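Local coordinates for sister chromatid cohesion protein (Chaetomium thermophilum, PDB 5T8V), which probably loads the cohesin ring onto chromatin as the Scc2 subunit of the loader, this chain being the C-terminal HEAT-repeat part of Scc2, at residues A1170-P1175 with F1208-D1213. Residues are numbered along the deposited sequence; the frame is centred on the assembly and turned at random.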
# COMPACT_ATOMS: atom_id res chain seq x y z
N ALA A 1170 -3.81 -9.10 -37.22
CA ALA A 1170 -3.98 -8.81 -35.80
C ALA A 1170 -3.07 -9.66 -34.93
O ALA A 1170 -2.79 -9.28 -33.78
CB ALA A 1170 -5.44 -9.03 -35.39
N THR A 1171 -2.58 -10.79 -35.44
CA THR A 1171 -1.67 -11.66 -34.71
C THR A 1171 -0.21 -11.34 -35.00
O THR A 1171 0.66 -12.18 -34.75
CB THR A 1171 -1.96 -13.12 -35.04
OG1 THR A 1171 -1.60 -13.39 -36.40
CG2 THR A 1171 -3.43 -13.45 -34.83
N SER A 1172 0.08 -10.15 -35.51
CA SER A 1172 1.45 -9.77 -35.83
C SER A 1172 2.17 -9.29 -34.58
O SER A 1172 1.56 -8.76 -33.64
CB SER A 1172 1.46 -8.67 -36.89
OG SER A 1172 2.79 -8.33 -37.25
N THR A 1173 3.49 -9.48 -34.56
CA THR A 1173 4.30 -9.01 -33.44
C THR A 1173 4.58 -7.52 -33.53
O THR A 1173 4.72 -6.86 -32.49
CB THR A 1173 5.62 -9.79 -33.38
OG1 THR A 1173 6.29 -9.71 -34.64
CG2 THR A 1173 5.36 -11.24 -33.03
N HIS A 1174 4.67 -6.97 -34.74
CA HIS A 1174 4.82 -5.53 -34.92
C HIS A 1174 3.60 -4.84 -34.30
O HIS A 1174 2.48 -5.00 -34.80
CB HIS A 1174 4.95 -5.17 -36.40
CG HIS A 1174 5.33 -3.74 -36.64
ND1 HIS A 1174 5.07 -3.09 -37.83
CD2 HIS A 1174 5.96 -2.84 -35.85
CE1 HIS A 1174 5.52 -1.85 -37.76
NE2 HIS A 1174 6.07 -1.67 -36.57
N PRO A 1175 3.77 -4.08 -33.21
CA PRO A 1175 2.58 -3.54 -32.52
C PRO A 1175 1.70 -2.67 -33.41
O PRO A 1175 0.47 -2.69 -33.27
CB PRO A 1175 3.18 -2.73 -31.36
CG PRO A 1175 4.53 -3.31 -31.15
CD PRO A 1175 5.01 -3.72 -32.51
N PHE A 1208 -2.47 -19.36 -39.05
CA PHE A 1208 -1.40 -20.34 -38.92
C PHE A 1208 -0.33 -20.12 -39.99
O PHE A 1208 0.87 -20.06 -39.68
CB PHE A 1208 -1.95 -21.76 -39.01
CG PHE A 1208 -0.89 -22.82 -39.08
CD1 PHE A 1208 -0.05 -23.05 -38.01
CD2 PHE A 1208 -0.72 -23.58 -40.23
CE1 PHE A 1208 0.94 -24.01 -38.07
CE2 PHE A 1208 0.27 -24.54 -40.30
CZ PHE A 1208 1.09 -24.76 -39.22
N ALA A 1209 -0.74 -20.00 -41.25
CA ALA A 1209 0.23 -19.77 -42.32
C ALA A 1209 1.03 -18.50 -42.07
O ALA A 1209 2.23 -18.44 -42.38
CB ALA A 1209 -0.48 -19.70 -43.67
N TYR A 1210 0.38 -17.48 -41.52
CA TYR A 1210 1.07 -16.22 -41.23
C TYR A 1210 2.11 -16.40 -40.13
O TYR A 1210 3.25 -15.94 -40.26
CB TYR A 1210 0.04 -15.16 -40.85
CG TYR A 1210 0.61 -13.77 -40.63
CD1 TYR A 1210 0.98 -12.97 -41.70
CD2 TYR A 1210 0.75 -13.26 -39.35
CE1 TYR A 1210 1.49 -11.70 -41.51
CE2 TYR A 1210 1.26 -11.99 -39.14
CZ TYR A 1210 1.63 -11.21 -40.23
OH TYR A 1210 2.13 -9.95 -40.03
N GLN A 1211 1.73 -17.08 -39.05
CA GLN A 1211 2.68 -17.33 -37.96
C GLN A 1211 3.84 -18.20 -38.42
O GLN A 1211 4.96 -18.06 -37.93
CB GLN A 1211 1.96 -17.98 -36.78
CG GLN A 1211 0.93 -17.10 -36.11
CD GLN A 1211 1.56 -15.96 -35.34
OE1 GLN A 1211 2.61 -16.12 -34.71
NE2 GLN A 1211 0.92 -14.79 -35.38
N ARG A 1212 3.59 -19.11 -39.37
CA ARG A 1212 4.61 -20.05 -39.80
C ARG A 1212 5.58 -19.42 -40.80
O ARG A 1212 6.80 -19.55 -40.65
CB ARG A 1212 3.95 -21.29 -40.41
CG ARG A 1212 4.91 -22.21 -41.17
CD ARG A 1212 4.24 -23.52 -41.56
NE ARG A 1212 2.95 -23.30 -42.22
CZ ARG A 1212 2.81 -22.92 -43.48
NH1 ARG A 1212 3.88 -22.69 -44.24
NH2 ARG A 1212 1.60 -22.75 -43.99
N ASP A 1213 5.06 -18.74 -41.81
CA ASP A 1213 5.88 -18.24 -42.90
C ASP A 1213 6.40 -16.83 -42.68
O ASP A 1213 7.50 -16.50 -43.15
CB ASP A 1213 5.10 -18.28 -44.22
CG ASP A 1213 4.64 -19.68 -44.57
OD1 ASP A 1213 5.32 -20.65 -44.19
OD2 ASP A 1213 3.59 -19.81 -45.25
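Q1211 NE2 reaches two oxygens of T1171: the backbone O at 2.7 Å and, more weakly, the side-chain OG1 at 3.1 Å from NE2. The carbonyl oxygen lies almost exactly in the amide plane of Q1211, yet the N-H...O angle is only 131° and the donor is tilted out of the T1171 carbonyl plane. A bend at chi2 (-71°) turns the glutamine chain from its helix toward T1171, while the other end of the amide, OE1, bonds to K1229 NZ, and the bonds at its two ends together probably fix how the amide is turned. T1171 OG1 has a stronger partner in T1168 O, in the helix that precedes the loop. In this HEAT-repeat protein, within the C-terminal family region of Scc2, the contact sets the loop linking helices 1163-1169 and 1175-1191 against the last turn of helix 1200-1213. Beside the amide, Y1210 projects with CG anti to its backbone N (chi1 -176°) and brings its ring edge-on to S1172 CA, 4.0 Å from Y1210 CE2. T1171 OG1 sits obliquely to the ring, 3.8 Å from Y1210 CD2. At the phenol end, Y1210 OH lies 3.5 Å from S1172 CB. The serine hydroxyl is bonded to Q1137 OE1, which also takes the backbone N of T1173, and S1172 OG weakly accepts H1174 N within the loop.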